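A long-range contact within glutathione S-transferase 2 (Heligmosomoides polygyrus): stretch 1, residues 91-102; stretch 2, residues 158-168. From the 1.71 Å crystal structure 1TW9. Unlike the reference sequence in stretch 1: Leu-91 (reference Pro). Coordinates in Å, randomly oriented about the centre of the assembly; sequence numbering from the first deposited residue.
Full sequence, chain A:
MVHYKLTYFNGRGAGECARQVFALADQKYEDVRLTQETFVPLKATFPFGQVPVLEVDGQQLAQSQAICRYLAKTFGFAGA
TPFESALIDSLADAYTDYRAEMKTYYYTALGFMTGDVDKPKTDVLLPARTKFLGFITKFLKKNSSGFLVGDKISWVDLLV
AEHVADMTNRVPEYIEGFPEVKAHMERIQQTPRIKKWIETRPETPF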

# COMPACT_ATOMS: atom_id res chain seq x y z
N LEU A 91 -0.63 2.18 8.89
CA LEU A 91 -1.11 1.03 9.67
C LEU A 91 -1.48 -0.15 8.73
O LEU A 91 -1.29 -1.30 9.07
N ALA A 92 -2.08 0.14 7.56
CA ALA A 92 -2.48 -0.87 6.64
C ALA A 92 -1.24 -1.50 6.06
O ALA A 92 -1.22 -2.71 5.81
N ASP A 93 -0.20 -0.71 5.85
CA ASP A 93 1.05 -1.29 5.35
C ASP A 93 1.74 -2.15 6.42
O ASP A 93 2.34 -3.16 6.13
N ALA A 94 1.72 -1.70 7.65
CA ALA A 94 2.21 -2.55 8.77
C ALA A 94 1.42 -3.84 8.83
O ALA A 94 1.98 -4.89 9.11
N TYR A 95 0.12 -3.78 8.55
CA TYR A 95 -0.72 -4.98 8.53
C TYR A 95 -0.17 -5.95 7.48
O TYR A 95 0.00 -7.16 7.71
N THR A 96 0.04 -5.43 6.27
CA THR A 96 0.57 -6.21 5.17
C THR A 96 1.86 -6.92 5.54
O THR A 96 2.04 -8.08 5.22
N ASP A 97 2.78 -6.18 6.16
CA ASP A 97 4.03 -6.78 6.63
C ASP A 97 3.80 -7.91 7.63
O ASP A 97 4.36 -9.00 7.50
N TYR A 98 2.97 -7.65 8.63
CA TYR A 98 2.60 -8.68 9.55
C TYR A 98 2.03 -9.91 8.87
O TYR A 98 2.46 -11.05 9.20
N ARG A 99 1.14 -9.76 7.90
CA ARG A 99 0.59 -10.92 7.16
C ARG A 99 1.67 -11.73 6.44
O ARG A 99 1.61 -12.98 6.37
N ALA A 100 2.65 -11.04 5.90
CA ALA A 100 3.81 -11.69 5.32
C ALA A 100 4.52 -12.58 6.33
O ALA A 100 4.88 -13.73 6.03
N GLU A 101 4.73 -12.06 7.54
CA GLU A 101 5.37 -12.84 8.63
C GLU A 101 4.56 -14.06 9.08
O GLU A 101 5.13 -15.08 9.44
N MET A 102 3.24 -13.95 9.06
CA MET A 102 2.37 -14.95 9.59
C MET A 102 1.39 -15.37 8.49
O MET A 102 1.69 -16.24 7.64
N LEU A 158 -11.56 -1.20 9.88
CA LEU A 158 -12.23 -2.32 9.24
C LEU A 158 -11.30 -3.48 8.92
O LEU A 158 -11.67 -4.65 9.18
N LEU A 159 -10.14 -3.20 8.36
CA LEU A 159 -9.21 -4.23 7.95
C LEU A 159 -8.67 -4.97 9.21
O LEU A 159 -8.63 -6.21 9.24
N VAL A 160 -8.26 -4.20 10.20
CA VAL A 160 -7.71 -4.77 11.45
C VAL A 160 -8.75 -5.58 12.19
O VAL A 160 -8.46 -6.77 12.53
N ALA A 161 -9.96 -5.02 12.39
CA ALA A 161 -10.99 -5.65 13.20
C ALA A 161 -11.40 -6.96 12.54
O ALA A 161 -11.62 -7.96 13.19
N GLU A 162 -11.47 -6.98 11.22
CA GLU A 162 -11.88 -8.22 10.55
C GLU A 162 -10.86 -9.32 10.70
O GLU A 162 -11.19 -10.47 10.96
N HIS A 163 -9.57 -8.96 10.63
CA HIS A 163 -8.52 -9.91 10.79
C HIS A 163 -8.54 -10.46 12.21
O HIS A 163 -8.46 -11.66 12.41
N VAL A 164 -8.66 -9.59 13.17
CA VAL A 164 -8.66 -9.97 14.58
C VAL A 164 -9.84 -10.90 14.90
O VAL A 164 -9.67 -11.87 15.62
N ALA A 165 -11.01 -10.62 14.33
CA ALA A 165 -12.19 -11.46 14.50
C ALA A 165 -11.97 -12.83 13.94
O ALA A 165 -12.24 -13.86 14.57
N ASP A 166 -11.43 -12.85 12.73
CA ASP A 166 -11.13 -14.08 12.06
C ASP A 166 -10.11 -14.91 12.81
O ASP A 166 -10.35 -16.11 13.05
N MET A 167 -8.98 -14.32 13.16
CA MET A 167 -7.96 -15.08 13.91
C MET A 167 -8.47 -15.56 15.28
O MET A 167 -8.10 -16.66 15.73
N THR A 168 -9.25 -14.72 15.98
CA THR A 168 -9.75 -15.11 17.29
C THR A 168 -10.76 -16.23 17.16
O THR A 168 -10.83 -17.08 17.98

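Two helices, 91-101 and 158-168, run side by side with their N-to-C directions 31° apart. Their axes come no closer than 10.6 Å, a wide spacing that leaves room for large side chains between the backbones. The contact buries 370 Å² in all, most of it on Tyr-95, His-163 and Leu-159, and its shape is best read from the leucine end toward the two methionines.

At that first end a small residue faces a branched one. The CA-to-CB bond of Ala-92 points sideways, and its methyl, CB, lies 4.2 Å from CD2 of Leu-159. The alanine adds little bulk here, while Leu-159, with chi1 t and chi2 p, points toward the first helix. The same leucine lies against Tyr-95 one turn further along: CD2 of Leu-159 is 3.6 Å from CD2 of Tyr-95, and CG of Leu-159 sits 4.2 Å from the centroid of the tyrosine ring, only 26° off the ring normal. This is a CH-pi contact, in which the rounded bump of a branched aliphatic group rests on a flat aromatic face.

Tyr-95, chi1 t, also points toward the second helix and fills the space between Leu-159 and His-163, residues one turn apart on the same helix. It uses two aspects of its ring: a face for the leucine and an edge for the histidine. The ring centroids of Tyr-95 and His-163 are 5.3 Å apart with planes at 71°, an edge-to-face pair in which the tyrosine edge is directed at the histidine face. A flat, rigid side chain suits this place because it can present these different surfaces to successive neighbours.

His-163 is the central projection of the second helix. With chi1 t it extends toward the first helix, where Tyr-95, Tyr-98, Arg-99 and Met-102 gather around its buried ring. Tyr-98, also t at chi1, approaches near the plane of the imidazole, and its OH lies 2.6 Å from NE2 of His-163 in a short hydrogen bond. Either partner could be the donor, since a phenol and an imidazole can each give or accept a proton. The bond provides a polar partner for the imidazole within an otherwise largely apolar contact. The hydroxyl of Tyr-98 is also hydrogen-bonded elsewhere in the structure.

Arg-99 starts sideways, but its end comes nearer: CD of Arg-99 is 3.7 Å from CE1 of His-163, and ND1 of the histidine lies over one face of the guanidinium. The aliphatic part of the chain thus packs against the imidazole.

Met-102 closes the far end. Its unbranched chain, with chi1 between wells at 130°, brings CE to 3.6 Å from CE1 of His-163, near the plane of the imidazole. The same methyl, CE of Met-102, lies 3.8 Å from SD of Met-167, whose chi1 and chi2 are both m. Long, flexible thioethers suit this end, where the CA atoms of Met-102 and Met-167 stand 11.2 Å apart.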

# COMPACT_ATOMS: atom_id res chain seq x y z
CB LEU A 91 -2.31 1.45 10.54
CG LEU A 91 -1.79 2.24 11.76
CD1 LEU A 91 -2.92 3.11 12.20
CD2 LEU A 91 -1.37 1.24 12.80
CB ALA A 92 -3.29 -0.30 5.57
CB ASP A 93 1.99 -0.19 5.04
CG ASP A 93 1.81 0.38 3.69
OD1 ASP A 93 1.12 -0.28 2.85
OD2 ASP A 93 2.43 1.46 3.36
CB ALA A 94 2.11 -1.82 10.08
CB TYR A 95 -2.21 -4.60 8.22
CG TYR A 95 -3.06 -5.80 7.98
CD1 TYR A 95 -3.40 -6.67 9.04
CD2 TYR A 95 -3.55 -6.09 6.71
CE1 TYR A 95 -4.22 -7.76 8.79
CE2 TYR A 95 -4.31 -7.18 6.47
CZ TYR A 95 -4.63 -8.03 7.51
OH TYR A 95 -5.42 -9.10 7.25
CB THR A 96 0.81 -5.32 3.95
OG1 THR A 96 -0.45 -4.89 3.48
CG2 THR A 96 1.40 -6.08 2.74
CB ASP A 97 4.90 -5.72 7.31
CG ASP A 97 5.46 -4.71 6.35
OD1 ASP A 97 5.53 -5.01 5.14
OD2 ASP A 97 5.89 -3.58 6.72
CB TYR A 98 1.63 -8.11 10.61
CG TYR A 98 0.66 -9.06 11.15
CD1 TYR A 98 1.02 -9.98 12.14
CD2 TYR A 98 -0.67 -9.03 10.72
CE1 TYR A 98 0.11 -10.85 12.65
CE2 TYR A 98 -1.58 -9.86 11.21
CZ TYR A 98 -1.21 -10.77 12.22
OH TYR A 98 -2.12 -11.66 12.73
CB ARG A 99 -0.52 -10.47 6.18
CG ARG A 99 -1.84 -10.18 6.90
CD ARG A 99 -2.54 -11.47 7.42
NE ARG A 99 -3.53 -11.86 6.42
CZ ARG A 99 -3.89 -13.07 6.08
NH1 ARG A 99 -3.39 -14.16 6.66
NH2 ARG A 99 -4.78 -13.21 5.11
CB ALA A 100 4.74 -10.66 4.81
CB GLU A 101 5.64 -11.93 9.84
CG GLU A 101 6.68 -10.83 9.57
CD GLU A 101 7.10 -10.06 10.81
OE1 GLU A 101 7.64 -8.93 10.66
OE2 GLU A 101 6.92 -10.56 11.95
CB MET A 102 1.69 -14.36 10.84
CG MET A 102 0.20 -14.48 10.93
SD MET A 102 -0.81 -13.76 9.59
CE MET A 102 -2.32 -14.69 9.94
CB LEU A 158 -13.03 -1.96 7.94
CG LEU A 158 -14.06 -0.88 8.04
CD1 LEU A 158 -14.56 -0.50 6.72
CD2 LEU A 158 -15.13 -1.30 8.94
CB LEU A 159 -8.10 -3.52 7.21
CG LEU A 159 -6.99 -4.34 6.62
CD1 LEU A 159 -7.56 -5.25 5.54
CD2 LEU A 159 -5.92 -3.48 6.08
CB VAL A 160 -7.00 -3.72 12.30
CG1 VAL A 160 -6.54 -4.34 13.67
CG2 VAL A 160 -5.73 -3.22 11.53
CB ALA A 161 -12.21 -4.74 13.35
CB GLU A 162 -12.17 -7.93 9.06
CG GLU A 162 -12.50 -9.17 8.23
CD GLU A 162 -13.89 -9.79 8.50
OE1 GLU A 162 -14.04 -11.00 8.19
OE2 GLU A 162 -14.83 -9.15 9.09
CB HIS A 163 -7.15 -9.28 10.49
CG HIS A 163 -6.01 -10.25 10.67
ND1 HIS A 163 -5.85 -11.37 9.87
CD2 HIS A 163 -5.06 -10.32 11.63
CE1 HIS A 163 -4.81 -12.06 10.32
NE2 HIS A 163 -4.32 -11.45 11.38
CB VAL A 164 -8.58 -8.67 15.47
CG1 VAL A 164 -8.79 -9.02 16.95
CG2 VAL A 164 -7.25 -7.99 15.24
CB ALA A 165 -13.43 -10.80 13.82
CB ASP A 166 -10.54 -13.76 10.71
CG ASP A 166 -10.19 -14.99 9.91
OD1 ASP A 166 -10.82 -16.06 10.06
OD2 ASP A 166 -9.26 -14.96 9.08
CB MET A 167 -6.69 -14.26 14.08
CG MET A 167 -5.98 -13.89 12.78
SD MET A 167 -5.50 -15.38 11.86
CE MET A 167 -6.83 -15.28 10.68
CB THR A 168 -10.34 -13.94 18.03
OG1 THR A 168 -9.36 -12.92 18.12
CG2 THR A 168 -10.65 -14.26 19.50